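Local atomic coordinates of 6-phosphofructokinase isozyme 2 (Escherichia coli, PDB entry 3N1C), a protein that catalyses the ATP-dependent phosphorylation of D-fructose 6-phosphate to fructose 1,6-bisphosphate, the first committing step of glycolysis. Residues S15-P20 / Q91-H96; N237-V242 / M275-V280. All blocks are in the same frame, centred on the assembly; numbering follows the deposited sequence.

Interaction 1: residues S15-P20 / Q91-H96; sequences SATITP and QNLHVH. With F6P (6-O-phosphono-beta-D-fructofuranose), chain E.
The backbone O of Asn-92 is gripped twice by Ser-15. The hydroxyl OG of Ser-15 reaches Asn-92 O at 2.7 Å, and the amide N of Ser-15 bonds the same Asn-92 O at 2.9 Å. Both donors stand tilted from the carbonyl plane, the hydroxyl by 32°. These residues belong to parallel neighbours, strands 12-19 and 91-97, in the small beta sheet that forms the lid, as in other PfkB-family kinases, and in this homodimer also meets the second subunit. With chi1 at 60°, OG of Ser-15 sits between the backbone N and the carbonyl carbon, which turns it back to the Asn-92 carbonyl. Leu-93 CD1 packs 3.4 Å from Ser-15 OG. Without the hydroxyl, as with an alanine here, Asn-92 O would probably keep the amide bond alone and Leu-93 CD1 would lose a neighbour. The parallel ladder continues with His-94 N to Ser-15 O, Thr-17 N to His-94 O, His-96 N to Thr-17 O and Thr-19 N to His-96 O. Thr-17 and Val-95 lie side by side on the face that also carries Ser-15 and Leu-93. There the second subunit packs, its Leu-93 on Leu-93 and its Phe-106 on Val-95. The other face carries Ala-16, Ile-18 and both histidines. Ile-18 CG2 meets the edge of the His-96 ring, 4.0 Å from CD2. Asn-92 links the strand to the substrate. Its OD1 is held by the amide N of Met-108, and its ND2 gives a nearly straight bond of 2.8 Å to O4 of the bound fructose 6-phosphate, with an angle of 166° at the hydrogen.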
loop_
_atom_site.group_PDB
_atom_site.type_symbol
_atom_site.label_atom_id
_atom_site.label_comp_id
_atom_site.label_asym_id
_atom_site.label_seq_id
_atom_site.Cartn_x
_atom_site.Cartn_y
_atom_site.Cartn_z
ATOM N N SER A 15 23.873 2.440 -3.510
ATOM C CA SER A 15 23.449 3.679 -4.156
ATOM C C SER A 15 22.178 4.187 -3.476
ATOM O O SER A 15 21.324 3.397 -3.067
ATOM C CB SER A 15 23.220 3.463 -5.653
ATOM O OG SER A 15 22.215 2.487 -5.869
ATOM N N ALA A 16 22.071 5.505 -3.334
ATOM C CA ALA A 16 20.902 6.126 -2.717
ATOM C C ALA A 16 20.373 7.259 -3.593
ATOM O O ALA A 16 21.150 8.034 -4.154
ATOM C CB ALA A 16 21.246 6.645 -1.333
ATOM N N THR A 17 19.051 7.351 -3.707
ATOM C CA THR A 17 18.430 8.363 -4.550
ATOM C C THR A 17 17.148 8.901 -3.923
ATOM O O THR A 17 16.601 8.313 -2.991
ATOM C CB THR A 17 18.104 7.824 -5.958
ATOM O OG1 THR A 17 17.665 8.899 -6.792
ATOM C CG2 THR A 17 16.999 6.779 -5.892
ATOM N N ILE A 18 16.673 10.022 -4.451
ATOM C CA ILE A 18 15.464 10.653 -3.942
ATOM C C ILE A 18 14.459 10.822 -5.067
ATOM O O ILE A 18 14.819 11.184 -6.189
ATOM C CB ILE A 18 15.760 12.038 -3.336
ATOM C CG1 ILE A 18 16.951 11.962 -2.379
ATOM C CG2 ILE A 18 14.529 12.587 -2.629
ATOM C CD1 ILE A 18 17.512 13.319 -2.006
ATOM N N THR A 19 13.198 10.549 -4.763
ATOM C CA THR A 19 12.124 10.711 -5.732
ATOM C C THR A 19 10.887 11.206 -4.986
ATOM O O THR A 19 10.655 10.816 -3.844
ATOM C CB THR A 19 11.852 9.391 -6.466
ATOM O OG1 THR A 19 11.018 9.628 -7.607
ATOM C CG2 THR A 19 11.197 8.387 -5.543
ATOM N N PRO A 20 10.110 12.105 -5.609
ATOM C CA PRO A 20 8.963 12.701 -4.909
ATOM C C PRO A 20 7.854 11.702 -4.550
ATOM O O PRO A 20 7.328 11.756 -3.442
ATOM C CB PRO A 20 8.442 13.741 -5.917
ATOM C CG PRO A 20 8.990 13.279 -7.245
ATOM C CD PRO A 20 10.351 12.766 -6.901
ATOM N N GLN A 91 25.337 -3.709 -6.651
ATOM C CA GLN A 91 24.939 -2.342 -6.356
ATOM C C GLN A 91 23.484 -2.333 -5.909
ATOM O O GLN A 91 22.573 -2.571 -6.707
ATOM C CB GLN A 91 25.141 -1.438 -7.581
ATOM C CG GLN A 91 24.667 0.004 -7.396
ATOM C CD GLN A 91 25.116 0.928 -8.521
ATOM O OE1 GLN A 91 26.235 0.817 -9.028
ATOM N NE2 GLN A 91 24.247 1.859 -8.904
ATOM N N ASN A 92 23.272 -2.079 -4.623
ATOM C CA ASN A 92 21.926 -2.027 -4.071
ATOM C C ASN A 92 21.343 -0.623 -4.178
ATOM O O ASN A 92 22.080 0.355 -4.276
ATOM C CB ASN A 92 21.928 -2.528 -2.626
ATOM C CG ASN A 92 22.250 -4.012 -2.532
ATOM O OD1 ASN A 92 22.155 -4.734 -3.525
ATOM N ND2 ASN A 92 22.619 -4.477 -1.337
ATOM N N LEU A 93 20.020 -0.523 -4.177
ATOM C CA LEU A 93 19.380 0.772 -4.352
ATOM C C LEU A 93 18.538 1.157 -3.149
ATOM O O LEU A 93 17.654 0.411 -2.732
ATOM C CB LEU A 93 18.524 0.792 -5.620
ATOM C CG LEU A 93 17.853 2.142 -5.900
ATOM C CD1 LEU A 93 18.892 3.242 -6.068
ATOM C CD2 LEU A 93 16.955 2.062 -7.120
ATOM N N HIS A 94 18.826 2.330 -2.596
ATOM C CA HIS A 94 18.044 2.891 -1.503
ATOM C C HIS A 94 17.249 4.067 -2.036
ATOM O O HIS A 94 17.825 5.011 -2.575
ATOM C CB HIS A 94 18.974 3.367 -0.381
ATOM C CG HIS A 94 18.275 4.143 0.692
ATOM N ND1 HIS A 94 17.947 3.593 1.911
ATOM C CD2 HIS A 94 17.831 5.421 0.719
ATOM C CE1 HIS A 94 17.334 4.505 2.650
ATOM N NE2 HIS A 94 17.249 5.619 1.950
ATOM N N VAL A 95 15.927 4.022 -1.890
ATOM C CA VAL A 95 15.084 5.087 -2.416
ATOM C C VAL A 95 14.302 5.818 -1.326
ATOM O O VAL A 95 13.532 5.209 -0.581
ATOM C CB VAL A 95 14.098 4.545 -3.469
ATOM C CG1 VAL A 95 13.340 5.687 -4.119
ATOM C CG2 VAL A 95 14.844 3.721 -4.518
ATOM N N HIS A 96 14.499 7.129 -1.247
ATOM C CA HIS A 96 13.765 7.961 -0.298
ATOM C C HIS A 96 12.644 8.722 -0.990
ATOM O O HIS A 96 12.888 9.462 -1.940
ATOM C CB HIS A 96 14.703 8.949 0.393
ATOM C CG HIS A 96 13.993 9.959 1.241
ATOM N ND1 HIS A 96 13.645 9.714 2.551
ATOM C CD2 HIS A 96 13.561 11.211 0.962
ATOM C CE1 HIS A 96 13.029 10.775 3.046
ATOM N NE2 HIS A 96 12.965 11.697 2.103
HETATM O O1 F6P E . 22.818 -4.016 6.766
HETATM C C1 F6P E . 22.883 -2.984 5.831
HETATM C C2 F6P E . 23.826 -3.423 4.668
HETATM O O2 F6P E . 24.635 -4.619 4.742
HETATM C C3 F6P E . 23.850 -2.605 3.368
HETATM O O3 F6P E . 24.815 -1.604 3.258
HETATM C C4 F6P E . 23.345 -3.389 2.213
HETATM O O4 F6P E . 23.194 -2.914 0.902
HETATM C C5 F6P E . 22.540 -4.515 2.813
HETATM O O5 F6P E . 22.698 -4.328 4.263
HETATM C C6 F6P E . 23.034 -5.899 2.359
HETATM O O6 F6P E . 22.176 -6.865 2.911
HETATM P P F6P E . 22.535 -8.480 2.886
HETATM O O1P F6P E . 23.968 -8.779 3.651
HETATM O O2P F6P E . 22.660 -9.028 1.341
HETATM O O3P F6P E . 21.487 -9.203 3.595
#

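Interaction 2: residues N237-V242 / M275-V280; sequences NCIQVV and MVRFGV
Strand 238-241 packs on helix 272-288 in the ribokinase-like fold of this kinase, beside the ATP site. Within this chain the strand is an edge strand of a three-stranded antiparallel sheet. The axes of strand 238-241 and of helix segment 275-280 approach to 8.4 Å, and the two directions differ by 21°. Strand and helix therefore lie nearly parallel, and alternate strand residues, Ile-239 and Val-241, point toward the helix. Val-241 is the centre of the contact. Its CG2 lies 3.6 Å from CG1 of Val-276, the nearest approach here. The same methyl meets the aliphatic part of Arg-277, with Val-241 CG2 3.9 Å from Arg-277 CG. The arginine chain lies roughly perpendicular to the valine. Val-241 CB touches CG2 of Val-280 at 3.9 Å, one helical turn beyond Val-276. The CG1 methyl of Val-241 points anti to its own backbone N (chi1 -179°), and this places it against Val-280 CB. Ile-239 uses its CG2 branch, 4.0 Å from CG2 of Val-276, and the two side chains run antiparallel alongside each other. The Arg-277 chain is extended from CG to NE and carries its guanidinium past Ile-239 CD1 to a salt bridge with Glu-273. Leu-307 of helix 297-307 also packs on Val-241. Val-280 touches Ala-230 and Pro-243 as well, and it is itself part of an ATP site shared between dimeric partners. No hydrogen bond joins the two segments. Contact between branched aliphatic side chains holds the strand to the helix, and the one charged group turns to a partner on its own helix. This is consistent with apolar packing helping to position Val-280 at the nucleotide site.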
loop_
_atom_site.group_PDB
_atom_site.type_symbol
_atom_site.label_atom_id
_atom_site.label_comp_id
_atom_site.label_asym_id
_atom_site.label_seq_id
_atom_site.Cartn_x
_atom_site.Cartn_y
_atom_site.Cartn_z
ATOM N N ASN A 237 24.773 -14.396 33.481
ATOM C CA ASN A 237 23.836 -13.301 33.700
ATOM C C ASN A 237 22.867 -13.046 32.550
ATOM O O ASN A 237 23.033 -13.549 31.437
ATOM C CB ASN A 237 24.600 -12.008 33.996
ATOM C CG ASN A 237 25.419 -12.093 35.264
ATOM O OD1 ASN A 237 26.651 -12.095 35.221
ATOM N ND2 ASN A 237 24.740 -12.168 36.404
ATOM N N CYS A 238 21.854 -12.242 32.844
ATOM C CA CYS A 238 20.899 -11.789 31.848
ATOM C C CYS A 238 20.640 -10.317 32.103
ATOM O O CYS A 238 20.526 -9.892 33.257
ATOM C CB CYS A 238 19.592 -12.571 31.964
ATOM S SG CYS A 238 18.209 -11.850 31.050
ATOM N N ILE A 239 20.578 -9.537 31.031
ATOM C CA ILE A 239 20.183 -8.137 31.146
ATOM C C ILE A 239 19.365 -7.678 29.946
ATOM O O ILE A 239 19.688 -7.992 28.795
ATOM C CB ILE A 239 21.388 -7.195 31.320
ATOM C CG1 ILE A 239 20.903 -5.756 31.512
ATOM C CG2 ILE A 239 22.308 -7.278 30.124
ATOM C CD1 ILE A 239 22.016 -4.742 31.686
ATOM N N GLN A 240 18.298 -6.937 30.223
ATOM C CA GLN A 240 17.541 -6.280 29.168
ATOM C C GLN A 240 17.688 -4.776 29.299
ATOM O O GLN A 240 17.558 -4.217 30.394
ATOM C CB GLN A 240 16.060 -6.670 29.199
ATOM C CG GLN A 240 15.269 -6.061 28.035
ATOM C CD GLN A 240 13.812 -6.484 28.000
ATOM O OE1 GLN A 240 13.413 -7.435 28.673
ATOM N NE2 GLN A 240 13.009 -5.780 27.203
ATOM N N VAL A 241 17.957 -4.128 28.174
ATOM C CA VAL A 241 18.185 -2.694 28.138
ATOM C C VAL A 241 17.237 -2.060 27.135
ATOM O O VAL A 241 17.162 -2.498 25.986
ATOM C CB VAL A 241 19.626 -2.374 27.687
ATOM C CG1 VAL A 241 19.856 -0.870 27.673
ATOM C CG2 VAL A 241 20.638 -3.082 28.583
ATOM N N VAL A 242 16.507 -1.042 27.581
ATOM C CA VAL A 242 15.643 -0.250 26.709
ATOM C C VAL A 242 16.318 1.101 26.489
ATOM O O VAL A 242 16.849 1.693 27.429
ATOM C CB VAL A 242 14.237 -0.062 27.327
ATOM C CG1 VAL A 242 14.310 0.785 28.593
ATOM C CG2 VAL A 242 13.262 0.548 26.321
ATOM N N MET A 275 28.325 -4.415 27.579
ATOM C CA MET A 275 28.221 -4.784 26.169
ATOM C C MET A 275 26.824 -4.540 25.593
ATOM O O MET A 275 26.674 -3.978 24.512
ATOM C CB MET A 275 28.628 -6.245 25.971
ATOM C CG MET A 275 28.615 -6.684 24.522
ATOM S SD MET A 275 28.845 -8.461 24.329
ATOM C CE MET A 275 27.172 -9.033 24.592
ATOM N N VAL A 276 25.799 -4.967 26.315
ATOM C CA VAL A 276 24.428 -4.768 25.852
ATOM C C VAL A 276 24.002 -3.296 25.877
ATOM O O VAL A 276 23.366 -2.815 24.939
ATOM C CB VAL A 276 23.447 -5.637 26.638
ATOM C CG1 VAL A 276 22.010 -5.376 26.184
ATOM C CG2 VAL A 276 23.812 -7.104 26.458
ATOM N N ARG A 277 24.361 -2.579 26.936
ATOM C CA ARG A 277 24.071 -1.146 27.009
ATOM C C ARG A 277 24.710 -0.376 25.856
ATOM O O ARG A 277 24.084 0.503 25.266
ATOM C CB ARG A 277 24.555 -0.561 28.336
ATOM C CG ARG A 277 23.677 -0.891 29.523
ATOM C CD ARG A 277 24.292 -0.361 30.808
ATOM N NE ARG A 277 23.366 -0.462 31.930
ATOM C CZ ARG A 277 23.717 -0.283 33.199
ATOM N NH1 ARG A 277 22.811 -0.382 34.161
ATOM N NH2 ARG A 277 24.974 -0.006 33.505
ATOM N N PHE A 278 25.964 -0.697 25.542
ATOM C CA PHE A 278 26.680 0.014 24.487
ATOM C C PHE A 278 26.107 -0.344 23.115
ATOM O O PHE A 278 26.068 0.487 22.210
ATOM C CB PHE A 278 28.177 -0.294 24.547
ATOM C CG PHE A 278 29.038 0.713 23.830
ATOM C CD1 PHE A 278 29.039 2.042 24.214
ATOM C CD2 PHE A 278 29.861 0.324 22.787
ATOM C CE1 PHE A 278 29.840 2.971 23.561
ATOM C CE2 PHE A 278 30.659 1.244 22.134
ATOM C CZ PHE A 278 30.649 2.571 22.519
ATOM N N GLY A 279 25.668 -1.587 22.965
ATOM C CA GLY A 279 25.024 -2.018 21.738
ATOM C C GLY A 279 23.709 -1.287 21.524
ATOM O O GLY A 279 23.409 -0.836 20.416
ATOM N N VAL A 280 22.921 -1.170 22.589
ATOM C CA VAL A 280 21.640 -0.470 22.516
ATOM C C VAL A 280 21.874 1.016 22.260
ATOM O O VAL A 280 21.193 1.625 21.436
ATOM C CB VAL A 280 20.785 -0.690 23.784
ATOM C CG1 VAL A 280 19.562 0.209 23.772
ATOM C CG2 VAL A 280 20.364 -2.156 23.893
#

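The two contacts lie apart, with centres about 33 Å from each other, and they share no strand or helix. Interaction 1 joins two strands of one sheet through backbone hydrogen bonds, with one serine hydroxyl added. Interaction 2 joins a strand to a helix and rests on side-chain methyls. Both are partly buried. In interaction 1 the second subunit packs on one face, at Thr-17, Leu-93 and Val-95, while Ile-18 on the other face is exposed. In interaction 2 the middle is buried and Arg-277 is partly exposed. Their sites differ too: 91-96 bonds the sugar phosphate directly, whereas 275-280 contributes Val-280 to an ATP site.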